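Local coordinates for purine nucleoside phosphorylase (Thermus thermophilus, PDB 6TK9), which catalyses the phosphorolysis of purine nucleosides, probably inosine and guanosine, releasing the free purine base and ribose 1-phosphate, at residues T17-E22 and L64-L69; L127-I132 and L178-Y183; P153-A158 and A218-G223; K169-Q174 and R261-G266. All blocks are in the same frame, centred on the assembly; numbering follows the deposited sequence.

Interaction 1: T17-E22 and L64-L69; sequences TDFVPE and LVLGRL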
loop_
_atom_site.group_PDB
_atom_site.type_symbol
_atom_site.label_atom_id
_atom_site.label_comp_id
_atom_site.label_asym_id
_atom_site.label_seq_id
_atom_site.Cartn_x
_atom_site.Cartn_y
_atom_site.Cartn_z
ATOM N N THR A 17 -36.676 4.397 39.173
ATOM C CA THR A 17 -37.683 4.345 38.084
ATOM C C THR A 17 -37.767 2.954 37.463
ATOM O O THR A 17 -36.725 2.357 37.203
ATOM C CB THR A 17 -37.352 5.338 36.964
ATOM O OG1 THR A 17 -38.261 5.087 35.895
ATOM C CG2 THR A 17 -35.930 5.219 36.458
ATOM N N ASP A 18 -38.988 2.520 37.186
ATOM C CA ASP A 18 -39.314 1.248 36.501
ATOM C C ASP A 18 -39.349 1.497 34.984
ATOM O O ASP A 18 -39.690 0.555 34.254
ATOM C CB ASP A 18 -40.640 0.676 37.033
ATOM C CG ASP A 18 -41.835 1.610 36.858
ATOM O OD1 ASP A 18 -41.621 2.793 36.521
ATOM O OD2 ASP A 18 -42.983 1.156 37.058
ATOM N N PHE A 19 -39.018 2.703 34.509
ATOM C CA PHE A 19 -39.050 3.036 33.058
ATOM C C PHE A 19 -38.064 2.139 32.300
ATOM O O PHE A 19 -36.867 2.156 32.606
ATOM C CB PHE A 19 -38.736 4.513 32.800
ATOM C CG PHE A 19 -39.073 5.019 31.411
ATOM C CD1 PHE A 19 -40.381 5.335 31.062
ATOM C CD2 PHE A 19 -38.079 5.221 30.463
ATOM C CE1 PHE A 19 -40.686 5.822 29.797
ATOM C CE2 PHE A 19 -38.386 5.713 29.205
ATOM C CZ PHE A 19 -39.686 6.012 28.875
ATOM N N VAL A 20 -38.591 1.382 31.338
ATOM C CA VAL A 20 -37.844 0.454 30.446
ATOM C C VAL A 20 -37.596 1.169 29.114
ATOM O O VAL A 20 -38.533 1.477 28.383
ATOM C CB VAL A 20 -38.619 -0.867 30.248
ATOM C CG1 VAL A 20 -37.795 -1.907 29.502
ATOM C CG2 VAL A 20 -39.117 -1.450 31.564
ATOM N N PRO A 21 -36.324 1.444 28.751
ATOM C CA PRO A 21 -36.001 2.019 27.453
ATOM C C PRO A 21 -35.900 0.941 26.368
ATOM O O PRO A 21 -35.541 -0.162 26.682
ATOM C CB PRO A 21 -34.613 2.601 27.715
ATOM C CG PRO A 21 -33.984 1.560 28.619
ATOM C CD PRO A 21 -35.114 1.165 29.543
ATOM N N GLU A 22 -36.192 1.310 25.124
ATOM C CA GLU A 22 -36.057 0.440 23.926
ATOM C C GLU A 22 -34.768 0.780 23.177
ATOM O O GLU A 22 -34.255 -0.094 22.488
ATOM C CB GLU A 22 -37.267 0.621 23.013
ATOM C CG GLU A 22 -38.480 -0.116 23.542
ATOM C CD GLU A 22 -39.822 0.241 22.934
ATOM O OE1 GLU A 22 -39.868 1.082 22.000
ATOM O OE2 GLU A 22 -40.823 -0.322 23.415
ATOM N N LEU A 64 -26.847 10.004 33.159
ATOM C CA LEU A 64 -27.742 9.011 32.522
ATOM C C LEU A 64 -29.164 9.585 32.517
ATOM O O LEU A 64 -29.646 9.978 33.587
ATOM C CB LEU A 64 -27.676 7.680 33.273
ATOM C CG LEU A 64 -28.346 6.527 32.527
ATOM C CD1 LEU A 64 -27.558 6.194 31.268
ATOM C CD2 LEU A 64 -28.493 5.300 33.413
ATOM N N VAL A 65 -29.812 9.632 31.354
ATOM C CA VAL A 65 -31.184 10.188 31.188
ATOM C C VAL A 65 -32.090 9.085 30.639
ATOM O O VAL A 65 -31.796 8.573 29.549
ATOM C CB VAL A 65 -31.165 11.412 30.259
ATOM C CG1 VAL A 65 -32.567 11.830 29.863
ATOM C CG2 VAL A 65 -30.410 12.579 30.869
ATOM N N LEU A 66 -33.138 8.729 31.385
ATOM C CA LEU A 66 -34.252 7.867 30.916
ATOM C C LEU A 66 -35.450 8.762 30.609
ATOM O O LEU A 66 -35.731 9.680 31.413
ATOM C CB LEU A 66 -34.586 6.834 31.991
ATOM C CG LEU A 66 -33.541 5.733 32.171
ATOM C CD1 LEU A 66 -33.029 5.702 33.597
ATOM C CD2 LEU A 66 -34.092 4.374 31.783
ATOM N N GLY A 67 -36.115 8.518 29.481
ATOM C CA GLY A 67 -37.264 9.334 29.061
ATOM C C GLY A 67 -37.769 9.045 27.661
ATOM O O GLY A 67 -37.590 7.926 27.133
ATOM N N ARG A 68 -38.449 10.037 27.100
ATOM C CA ARG A 68 -39.165 9.937 25.808
ATOM C C ARG A 68 -38.534 10.984 24.886
ATOM O O ARG A 68 -38.344 12.125 25.327
ATOM C CB ARG A 68 -40.666 10.118 26.056
ATOM C CG ARG A 68 -41.575 9.586 24.960
ATOM C CD ARG A 68 -42.998 9.407 25.463
ATOM N NE ARG A 68 -43.084 8.191 26.263
ATOM C CZ ARG A 68 -43.190 6.948 25.770
ATOM N NH1 ARG A 68 -43.232 5.908 26.590
ATOM N NH2 ARG A 68 -43.234 6.735 24.462
ATOM N N LEU A 69 -38.120 10.561 23.697
ATOM C CA LEU A 69 -37.556 11.435 22.643
ATOM C C LEU A 69 -38.169 10.922 21.337
ATOM O O LEU A 69 -38.262 9.697 21.220
ATOM C CB LEU A 69 -36.031 11.329 22.680
ATOM C CG LEU A 69 -35.261 12.227 21.721
ATOM C CD1 LEU A 69 -35.467 13.695 22.054
ATOM C CD2 LEU A 69 -33.780 11.874 21.753
#
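A mainly apolar contact built on Phe19, Leu66 and Gly67 joins the loop that follows helix 4-14 to the corner where the chain passes from strand 63-66 into strand 68-69. The main chains stay apart, the nearest CA atoms being those of Pro21 and Leu66 at 7.0 Å, so side chains reach across to the other main chain. CG of Phe19 is anti to the backbone N (chi1 -166°), starting the side chain across to Leu66 and Gly67, touched by the CD2-CE2 side. CE2 lies 3.1 Å from Gly67 O, approaching obliquely, while CD2 meets Leu66 CB at 4.1 Å, the two side chains running antiparallel. On the other side of the ring, CE1 is 4.1 Å from Arg68 NH1 at the ring edge; the guanidinium stands nearly perpendicular to the ring (87°), no face-on cation-pi stack. Leu66 spreads its methyls against the loop: CD2 touches Pro21 CD at 4.0 Å and CD1 meets Thr17 CG2 at 4.1 Å. The loop is shaped locally by an ST turn, Phe19 N donating to Thr17 OG1 at 2.9 Å. An alanine in place of Phe19 would probably leave a gap beside Gly67 O and Leu66 CB. Around this contact, strand 39-45 meets Thr17 and Phe19 through Ala42 and Val41, while Pro73 of strand 72-78 touches the Phe19 ring, placing the loop beside the antiparallel part of the sheet.

Interaction 2: L127-I132 and L178-Y183; sequences LHLDYI and LFEGVY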
loop_
_atom_site.group_PDB
_atom_site.type_symbol
_atom_site.label_atom_id
_atom_site.label_comp_id
_atom_site.label_asym_id
_atom_site.label_seq_id
_atom_site.Cartn_x
_atom_site.Cartn_y
_atom_site.Cartn_z
ATOM N N LEU A 127 -21.978 8.098 8.642
ATOM C CA LEU A 127 -22.481 6.781 9.077
ATOM C C LEU A 127 -21.289 5.826 9.167
ATOM O O LEU A 127 -20.485 5.798 8.228
ATOM C CB LEU A 127 -23.493 6.315 8.033
ATOM C CG LEU A 127 -24.070 4.921 8.229
ATOM C CD1 LEU A 127 -24.856 4.851 9.521
ATOM C CD2 LEU A 127 -24.943 4.540 7.041
ATOM N N HIS A 128 -21.169 5.084 10.261
ATOM C CA HIS A 128 -20.117 4.055 10.449
ATOM C C HIS A 128 -20.524 2.806 9.663
ATOM O O HIS A 128 -21.644 2.309 9.902
ATOM C CB HIS A 128 -19.936 3.730 11.931
ATOM C CG HIS A 128 -19.326 4.823 12.739
ATOM N ND1 HIS A 128 -18.732 4.575 13.954
ATOM C CD2 HIS A 128 -19.219 6.156 12.515
ATOM C CE1 HIS A 128 -18.281 5.716 14.449
ATOM N NE2 HIS A 128 -18.562 6.706 13.581
ATOM N N LEU A 129 -19.651 2.322 8.779
ATOM C CA LEU A 129 -19.818 1.034 8.063
ATOM C C LEU A 129 -18.976 -0.053 8.713
ATOM O O LEU A 129 -19.392 -1.194 8.647
ATOM C CB LEU A 129 -19.404 1.224 6.611
ATOM C CG LEU A 129 -20.312 2.160 5.833
ATOM C CD1 LEU A 129 -19.907 2.208 4.365
ATOM C CD2 LEU A 129 -21.762 1.727 5.981
ATOM N N ASP A 130 -17.824 0.303 9.289
ATOM C CA ASP A 130 -16.899 -0.658 9.959
ATOM C C ASP A 130 -15.901 0.107 10.830
ATOM O O ASP A 130 -15.897 1.362 10.798
ATOM C CB ASP A 130 -16.156 -1.500 8.922
ATOM C CG ASP A 130 -15.832 -2.907 9.360
ATOM O OD1 ASP A 130 -16.225 -3.261 10.475
ATOM O OD2 ASP A 130 -15.159 -3.621 8.579
ATOM N N TYR A 131 -15.075 -0.611 11.583
ATOM C CA TYR A 131 -14.131 -0.001 12.555
ATOM C C TYR A 131 -12.764 -0.680 12.439
ATOM O O TYR A 131 -12.621 -1.868 12.001
ATOM C CB TYR A 131 -14.686 -0.081 13.991
ATOM C CG TYR A 131 -14.619 -1.457 14.605
ATOM C CD1 TYR A 131 -13.427 -1.966 15.088
ATOM C CD2 TYR A 131 -15.723 -2.280 14.638
ATOM C CE1 TYR A 131 -13.330 -3.260 15.573
ATOM C CE2 TYR A 131 -15.655 -3.561 15.167
ATOM C CZ TYR A 131 -14.448 -4.065 15.622
ATOM O OH TYR A 131 -14.361 -5.334 16.125
ATOM N N ILE A 132 -11.760 0.064 12.859
ATOM C CA ILE A 132 -10.363 -0.424 13.002
ATOM C C ILE A 132 -9.954 -0.100 14.431
ATOM O O ILE A 132 -10.168 1.071 14.827
ATOM C CB ILE A 132 -9.438 0.261 11.982
ATOM C CG1 ILE A 132 -9.576 -0.347 10.582
ATOM C CG2 ILE A 132 -8.000 0.223 12.480
ATOM C CD1 ILE A 132 -8.859 0.451 9.487
ATOM N N LEU A 178 -25.133 12.118 3.311
ATOM C CA LEU A 178 -24.593 11.227 4.374
ATOM C C LEU A 178 -23.301 10.587 3.864
ATOM O O LEU A 178 -23.405 9.686 2.995
ATOM C CB LEU A 178 -25.642 10.165 4.711
ATOM C CG LEU A 178 -25.287 9.166 5.812
ATOM C CD1 LEU A 178 -25.060 9.861 7.157
ATOM C CD2 LEU A 178 -26.384 8.131 5.941
ATOM N N PHE A 179 -22.150 11.078 4.353
ATOM C CA PHE A 179 -20.829 10.417 4.224
ATOM C C PHE A 179 -20.875 9.085 4.966
ATOM O O PHE A 179 -21.649 8.935 5.936
ATOM C CB PHE A 179 -19.686 11.254 4.787
ATOM C CG PHE A 179 -19.504 12.566 4.090
ATOM C CD1 PHE A 179 -19.112 12.604 2.765
ATOM C CD2 PHE A 179 -19.782 13.759 4.746
ATOM C CE1 PHE A 179 -18.952 13.821 2.119
ATOM C CE2 PHE A 179 -19.643 14.974 4.093
ATOM C CZ PHE A 179 -19.226 15.001 2.780
ATOM N N GLU A 180 -20.068 8.141 4.483
ATOM C CA GLU A 180 -20.012 6.744 4.969
ATOM C C GLU A 180 -18.537 6.366 5.108
ATOM O O GLU A 180 -17.730 6.919 4.351
ATOM C CB GLU A 180 -20.759 5.832 3.994
ATOM C CG GLU A 180 -22.196 6.264 3.711
ATOM C CD GLU A 180 -22.967 5.268 2.866
ATOM O OE1 GLU A 180 -22.334 4.324 2.342
ATOM O OE2 GLU A 180 -24.189 5.436 2.725
ATOM N N GLY A 181 -18.186 5.495 6.056
ATOM C CA GLY A 181 -16.831 4.925 6.073
ATOM C C GLY A 181 -16.466 4.194 7.344
ATOM O O GLY A 181 -17.365 3.856 8.165
ATOM N N VAL A 182 -15.157 3.957 7.462
ATOM C CA VAL A 182 -14.505 3.130 8.510
ATOM C C VAL A 182 -14.004 4.068 9.586
ATOM O O VAL A 182 -13.258 5.011 9.207
ATOM C CB VAL A 182 -13.337 2.326 7.918
ATOM C CG1 VAL A 182 -12.640 1.474 8.971
ATOM C CG2 VAL A 182 -13.804 1.489 6.746
ATOM N N TYR A 183 -14.373 3.784 10.840
ATOM C CA TYR A 183 -13.943 4.560 12.039
ATOM C C TYR A 183 -12.711 3.904 12.665
ATOM O O TYR A 183 -12.822 2.738 13.046
ATOM C CB TYR A 183 -15.073 4.655 13.073
ATOM C CG TYR A 183 -14.755 5.467 14.309
ATOM C CD1 TYR A 183 -14.169 4.878 15.411
ATOM C CD2 TYR A 183 -15.083 6.810 14.402
ATOM C CE1 TYR A 183 -13.915 5.592 16.567
ATOM C CE2 TYR A 183 -14.826 7.545 15.551
ATOM C CZ TYR A 183 -14.236 6.934 16.644
ATOM O OH TYR A 183 -13.945 7.641 17.788
#
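His128 has CG anti to its carbonyl carbon (chi1 -69°) and Tyr183 has CG anti to its backbone N, starting both side chains on the same face of the sheet. Their strands are parallel neighbours joined through helix 161-173, a beta-alpha-beta crossover. The ring planes are tilted by 23° and offset, centroids 4.8 Å apart, so the rings barely overlap; Tyr183 CB sits over the imidazole face, a CH-pi contact of 3.9 Å to the ring centroid. Tyr159 OH and Ser230 OG hold His128 ND1 and NE2, and an alanine here would probably leave both hydroxyls without these mates and uncover Tyr183 CB. The Tyr183 side chain lies about 4 Å from a bound phosphate ion, which may mark a pocket. His128 pairs with Gly181 but Tyr131 with Tyr183, so the 127-132 strand carries one extra residue here, consistent with a beta bulge at Leu129, whose backbone angles are near helical. Before it Gly181 N donates to Leu127 O at 3.2 Å; after it Tyr183 N reaches Asp130 O at 2.9 Å. On Leu127's sheet face, Glu180 OE1 forms a salt bridge to Arg168. At the bulge, Leu129 N meets Gly181 O at 2.8 Å in an almost straight bond, 178° at the hydrogen.

Interaction 3: P153-A158 and A218-G223; sequences PVMFEA and ALRHLG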
loop_
_atom_site.group_PDB
_atom_site.type_symbol
_atom_site.label_atom_id
_atom_site.label_comp_id
_atom_site.label_asym_id
_atom_site.label_seq_id
_atom_site.Cartn_x
_atom_site.Cartn_y
_atom_site.Cartn_z
ATOM N N PRO A 153 -16.698 -13.274 20.150
ATOM C CA PRO A 153 -17.711 -12.662 19.305
ATOM C C PRO A 153 -17.158 -12.355 17.914
ATOM O O PRO A 153 -16.014 -11.942 17.766
ATOM C CB PRO A 153 -18.093 -11.392 20.063
ATOM C CG PRO A 153 -16.880 -11.095 20.915
ATOM C CD PRO A 153 -16.369 -12.452 21.326
ATOM N N VAL A 154 -18.010 -12.623 16.939
ATOM C CA VAL A 154 -17.851 -12.272 15.507
ATOM C C VAL A 154 -18.175 -10.787 15.348
ATOM O O VAL A 154 -19.263 -10.400 15.738
ATOM C CB VAL A 154 -18.799 -13.154 14.672
ATOM C CG1 VAL A 154 -18.873 -12.712 13.219
ATOM C CG2 VAL A 154 -18.429 -14.626 14.793
ATOM N N MET A 155 -17.293 -10.028 14.703
ATOM C CA MET A 155 -17.394 -8.558 14.534
ATOM C C MET A 155 -17.672 -8.186 13.070
ATOM O O MET A 155 -17.685 -6.993 12.733
ATOM C CB MET A 155 -16.096 -7.927 15.023
ATOM C CG MET A 155 -15.873 -8.165 16.513
ATOM S SD MET A 155 -17.248 -7.645 17.582
ATOM C CE MET A 155 -17.223 -5.890 17.241
ATOM N N PHE A 156 -17.958 -9.176 12.229
ATOM C CA PHE A 156 -18.609 -8.975 10.911
ATOM C C PHE A 156 -20.015 -8.421 11.146
ATOM O O PHE A 156 -20.704 -8.890 12.082
ATOM C CB PHE A 156 -18.676 -10.291 10.139
ATOM C CG PHE A 156 -17.428 -10.658 9.388
ATOM C CD1 PHE A 156 -16.177 -10.243 9.821
ATOM C CD2 PHE A 156 -17.506 -11.441 8.247
ATOM C CE1 PHE A 156 -15.033 -10.628 9.144
ATOM C CE2 PHE A 156 -16.358 -11.809 7.555
ATOM C CZ PHE A 156 -15.126 -11.402 8.006
ATOM N N GLU A 157 -20.427 -7.451 10.327
ATOM C CA GLU A 157 -21.756 -6.800 10.443
ATOM C C GLU A 157 -21.863 -6.255 11.871
ATOM O O GLU A 157 -22.939 -6.374 12.457
ATOM C CB GLU A 157 -22.881 -7.801 10.134
ATOM C CG GLU A 157 -23.115 -8.040 8.651
ATOM C CD GLU A 157 -21.951 -8.682 7.909
ATOM O OE1 GLU A 157 -21.634 -9.842 8.233
ATOM O OE2 GLU A 157 -21.340 -8.011 7.022
ATOM N N ALA A 158 -20.767 -5.731 12.426
ATOM C CA ALA A 158 -20.740 -5.124 13.778
ATOM C C ALA A 158 -21.745 -3.967 13.777
ATOM O O ALA A 158 -22.618 -3.898 14.673
ATOM C CB ALA A 158 -19.351 -4.654 14.129
ATOM N N ALA A 218 -18.165 -4.452 22.891
ATOM C CA ALA A 218 -18.924 -4.794 24.122
ATOM C C ALA A 218 -20.384 -5.119 23.770
ATOM O O ALA A 218 -20.913 -6.122 24.304
ATOM C CB ALA A 218 -18.819 -3.670 25.131
ATOM N N LEU A 219 -20.994 -4.319 22.889
ATOM C CA LEU A 219 -22.433 -4.403 22.542
ATOM C C LEU A 219 -22.702 -5.568 21.579
ATOM O O LEU A 219 -23.804 -6.169 21.697
ATOM C CB LEU A 219 -22.900 -3.065 21.969
ATOM C CG LEU A 219 -23.181 -2.000 23.027
ATOM C CD1 LEU A 219 -23.302 -0.628 22.404
ATOM C CD2 LEU A 219 -24.442 -2.334 23.799
ATOM N N ARG A 220 -21.767 -5.924 20.691
ATOM C CA ARG A 220 -21.986 -7.075 19.761
ATOM C C ARG A 220 -21.765 -8.376 20.539
ATOM O O ARG A 220 -22.449 -9.382 20.245
ATOM C CB ARG A 220 -21.100 -6.978 18.517
ATOM C CG ARG A 220 -21.436 -5.798 17.620
ATOM C CD ARG A 220 -22.772 -5.894 16.910
ATOM N NE ARG A 220 -22.965 -7.159 16.229
ATOM C CZ ARG A 220 -23.965 -7.991 16.454
ATOM N NH1 ARG A 220 -24.928 -7.681 17.306
ATOM N NH2 ARG A 220 -23.999 -9.145 15.824
ATOM N N HIS A 221 -20.872 -8.352 21.527
ATOM C CA HIS A 221 -20.717 -9.446 22.525
ATOM C C HIS A 221 -22.099 -9.789 23.105
ATOM O O HIS A 221 -22.446 -10.984 23.141
ATOM C CB HIS A 221 -19.685 -9.018 23.573
ATOM C CG HIS A 221 -19.462 -9.992 24.676
ATOM N ND1 HIS A 221 -19.779 -9.699 25.993
ATOM C CD2 HIS A 221 -18.921 -11.227 24.675
ATOM C CE1 HIS A 221 -19.464 -10.732 26.757
ATOM N NE2 HIS A 221 -18.942 -11.684 25.973
ATOM N N LEU A 222 -22.885 -8.760 23.443
ATOM C CA LEU A 222 -24.196 -8.848 24.143
ATOM C C LEU A 222 -25.328 -9.219 23.186
ATOM O O LEU A 222 -26.367 -9.681 23.696
ATOM C CB LEU A 222 -24.476 -7.506 24.824
ATOM C CG LEU A 222 -23.586 -7.252 26.035
ATOM C CD1 LEU A 222 -23.662 -5.808 26.457
ATOM C CD2 LEU A 222 -23.964 -8.173 27.181
ATOM N N GLY A 223 -25.131 -9.006 21.877
ATOM C CA GLY A 223 -26.113 -9.285 20.810
ATOM C C GLY A 223 -26.990 -8.080 20.507
ATOM O O GLY A 223 -27.989 -8.248 19.797
#
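Met155, Ala158 and Arg220 form the centre of this contact, in which the loop ahead of helix 161-173 lies against the last turn of helix 213-222. Apolar touches come first. Met155 SD rests 4.0 Å from Arg220 CB, and Arg220 CG is 4.2 Å from Ala158 CB. Pro153 packs farther along the helix, its CB 4.1 Å from His221 CA and its CG 4.3 Å from His221 CD2, at the edge of the imidazole and near its plane.

The second kind is carbon against carbonyl. The Arg220 chain folds at chi2 (-69°) and chi3, laying its methylene part over Ala158, with CD 3.0 Å from Ala158 O. Ala158 is the last residue of a type II turn that begins at Met155, closed by a weak bond.

The charged end turns elsewhere. Arg220 NH1 hydrogen-bonds Ala224 O, in the Schellman motif that ends the helix with Gly223 as C-prime, so the guanidinium would probably offset some of the negative polarity of that end. His221 NE2 is held by Asn144 OD1, and Glu157 OE2 forms a salt bridge to Arg194 of the second subunit.

Seen in the fold, the loop is wedged between that subunit and its own chain, where Met155 and Ala158 cover Tyr131 of strand 124-133 and also reach Ile217 and Val216 of helix 213-222.

Interaction 4: K169-Q174 and R261-G266; sequences KVARRQ and RRYVRG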
loop_
_atom_site.group_PDB
_atom_site.type_symbol
_atom_site.label_atom_id
_atom_site.label_comp_id
_atom_site.label_asym_id
_atom_site.label_seq_id
_atom_site.Cartn_x
_atom_site.Cartn_y
_atom_site.Cartn_z
ATOM N N LYS A 169 -31.897 5.903 4.082
ATOM C CA LYS A 169 -33.290 6.309 3.755
ATOM C C LYS A 169 -33.577 7.670 4.415
ATOM O O LYS A 169 -34.068 8.604 3.726
ATOM C CB LYS A 169 -34.256 5.205 4.194
ATOM C CG LYS A 169 -35.636 5.267 3.558
ATOM C CD LYS A 169 -36.347 3.931 3.542
ATOM C CE LYS A 169 -37.801 4.052 3.139
ATOM N NZ LYS A 169 -38.539 4.934 4.073
ATOM N N VAL A 170 -33.228 7.823 5.691
ATOM C CA VAL A 170 -33.596 9.049 6.448
ATOM C C VAL A 170 -32.787 10.227 5.909
ATOM O O VAL A 170 -33.329 11.333 5.904
ATOM C CB VAL A 170 -33.436 8.868 7.966
ATOM C CG1 VAL A 170 -33.632 10.179 8.729
ATOM C CG2 VAL A 170 -34.363 7.783 8.491
ATOM N N ALA A 171 -31.555 10.020 5.465
ATOM C CA ALA A 171 -30.712 11.109 4.905
ATOM C C ALA A 171 -31.337 11.631 3.606
ATOM O O ALA A 171 -31.527 12.865 3.484
ATOM C CB ALA A 171 -29.301 10.639 4.669
ATOM N N ARG A 172 -31.665 10.721 2.684
ATOM C CA ARG A 172 -32.382 11.042 1.416
ATOM C C ARG A 172 -33.622 11.881 1.746
ATOM O O ARG A 172 -33.653 13.031 1.299
ATOM C CB ARG A 172 -32.671 9.749 0.649
ATOM C CG ARG A 172 -31.413 9.185 0.003
ATOM C CD ARG A 172 -31.291 7.708 -0.329
ATOM N NE ARG A 172 -32.410 6.795 -0.116
ATOM C CZ ARG A 172 -32.262 5.512 0.254
ATOM N NH1 ARG A 172 -31.055 5.007 0.466
ATOM N NH2 ARG A 172 -33.324 4.741 0.434
ATOM N N ARG A 173 -34.541 11.345 2.560
ATOM C CA ARG A 173 -35.777 12.026 3.040
ATOM C C ARG A 173 -35.454 13.475 3.463
ATOM O O ARG A 173 -36.167 14.391 2.985
ATOM C CB ARG A 173 -36.407 11.192 4.163
ATOM C CG ARG A 173 -37.886 11.437 4.430
ATOM C CD ARG A 173 -38.176 12.291 5.665
ATOM N NE ARG A 173 -38.508 13.686 5.352
ATOM C CZ ARG A 173 -38.571 14.699 6.228
ATOM N NH1 ARG A 173 -38.315 14.506 7.515
ATOM N NH2 ARG A 173 -38.879 15.914 5.802
ATOM N N GLN A 174 -34.395 13.708 4.259
ATOM C CA GLN A 174 -34.090 15.043 4.855
ATOM C C GLN A 174 -33.223 15.884 3.905
ATOM O O GLN A 174 -32.714 16.924 4.366
ATOM C CB GLN A 174 -33.420 14.926 6.237
ATOM C CG GLN A 174 -34.243 14.156 7.270
ATOM C CD GLN A 174 -33.705 14.164 8.686
ATOM O OE1 GLN A 174 -34.289 13.547 9.584
ATOM N NE2 GLN A 174 -32.607 14.877 8.915
ATOM N N ARG A 261 -29.321 16.724 15.259
ATOM C CA ARG A 261 -30.481 16.339 16.117
ATOM C C ARG A 261 -31.668 15.990 15.221
ATOM O O ARG A 261 -32.375 14.988 15.531
ATOM C CB ARG A 261 -30.883 17.470 17.062
ATOM C CG ARG A 261 -29.881 17.701 18.174
ATOM C CD ARG A 261 -30.154 18.999 18.892
ATOM N NE ARG A 261 -28.865 19.538 19.238
ATOM C CZ ARG A 261 -28.498 20.790 19.076
ATOM N NH1 ARG A 261 -29.355 21.688 18.627
ATOM N NH2 ARG A 261 -27.270 21.149 19.411
ATOM N N ARG A 262 -31.855 16.759 14.138
ATOM C CA ARG A 262 -32.932 16.498 13.144
ATOM C C ARG A 262 -32.721 15.112 12.529
ATOM O O ARG A 262 -33.735 14.442 12.225
ATOM C CB ARG A 262 -32.973 17.581 12.068
ATOM C CG ARG A 262 -34.239 17.539 11.228
ATOM C CD ARG A 262 -34.162 18.418 9.995
ATOM N NE ARG A 262 -35.159 17.961 9.034
ATOM C CZ ARG A 262 -35.067 18.094 7.708
ATOM N NH1 ARG A 262 -34.015 18.677 7.148
ATOM N NH2 ARG A 262 -36.037 17.622 6.943
ATOM N N TYR A 263 -31.458 14.691 12.362
ATOM C CA TYR A 263 -31.105 13.404 11.717
ATOM C C TYR A 263 -31.355 12.291 12.739
ATOM O O TYR A 263 -32.060 11.310 12.406
ATOM C CB TYR A 263 -29.697 13.454 11.101
ATOM C CG TYR A 263 -29.287 12.177 10.408
ATOM C CD1 TYR A 263 -29.950 11.718 9.284
ATOM C CD2 TYR A 263 -28.252 11.402 10.900
ATOM C CE1 TYR A 263 -29.607 10.521 8.671
ATOM C CE2 TYR A 263 -27.871 10.220 10.282
ATOM C CZ TYR A 263 -28.550 9.772 9.163
ATOM O OH TYR A 263 -28.188 8.590 8.589
ATOM N N VAL A 264 -30.851 12.446 13.966
ATOM C CA VAL A 264 -30.965 11.383 15.009
ATOM C C VAL A 264 -32.450 11.116 15.233
ATOM O O VAL A 264 -32.858 9.924 15.255
ATOM C CB VAL A 264 -30.256 11.768 16.319
ATOM C CG1 VAL A 264 -30.545 10.757 17.417
ATOM C CG2 VAL A 264 -28.749 11.915 16.128
ATOM N N ARG A 265 -33.228 12.198 15.360
ATOM C CA ARG A 265 -34.710 12.158 15.547
ATOM C C ARG A 265 -35.335 11.393 14.375
ATOM O O ARG A 265 -36.145 10.485 14.642
ATOM C CB ARG A 265 -35.299 13.570 15.654
ATOM C CG ARG A 265 -35.088 14.260 16.996
ATOM C CD ARG A 265 -35.475 15.722 16.878
ATOM N NE ARG A 265 -35.375 16.419 18.151
ATOM C CZ ARG A 265 -36.230 16.287 19.159
ATOM N NH1 ARG A 265 -37.267 15.468 19.064
ATOM N NH2 ARG A 265 -36.045 16.977 20.270
ATOM N N GLY A 266 -34.960 11.743 13.137
ATOM C CA GLY A 266 -35.410 11.057 11.909
ATOM C C GLY A 266 -35.288 9.547 12.034
ATOM O O GLY A 266 -36.285 8.841 11.781
#
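Arg262 and Tyr263 meet Gln174, and Gly266 meets Val170, where helix 257-270 packs across the C-terminal end of helix 161-173. This is a helix-helix packing of the alpha/beta fold: the short axes cross at 128° with a closest approach of 9.8 Å.

Following 261-266 from its start, Arg262 is the first residue to reach across. CG is anti to the backbone N (chi1 -167°), and the chain runs on extended to NE, passing Gln174 in the opposite direction. The Gln174 amide and the guanidinium are stacked, their planes only 11° apart, and Gln174 CB lies over one guanidinium face, 3.8 Å from Arg262 NH2. At the guanidinium edge, in its plane, comes Arg173 NH2, 3.5 Å from Arg262 NH2. These like charges would probably repel one another, though both residues are exposed and water could screen them.

Tyr263 follows, and its ring reaches the other helix. Ala171 N lies at the ring edge, in plane and 3.8 Å from CE1, while Ala171 CB is 4.0 Å from the same CE1 and Val170 CG1 comes obliquely to CD1 at 4.0 Å. Beyond the ring, Tyr263 OH hydrogen-bonds Ala167 O, one turn back along helix 161-173.

Gly266 closes the walk. The CA atoms of Val170 and Gly266 are only 6.1 Å apart, and a CB at Gly266 would point into Val170, so the absence of a side chain permits the close approach. Val170 CG1 uses that room, resting 3.7 Å from Gly266 CA.

Interactions 2 and 3 are buried, whereas interactions 1 and 4 are only partly so, mixing buried apolar residues with exposed arginines. Interaction 2 alone among the four is held by main-chain hydrogen bonds between its segments; the others rest on side chains packed against each other and against main chain. Interactions 1 and 2 reach the same sheet on opposite sides of the chain's centre, with nearest atoms about 17 Å apart. Interaction 2 touches interaction 3 through Tyr131 against Met155 and Ala158, and interaction 4 through Leu178 against Ala171 and Tyr263. Interactions 2 and 3 both meet the second subunit, while interactions 2 and 4 both meet the third. Leu69 and Arg265 connect interactions 1 and 4.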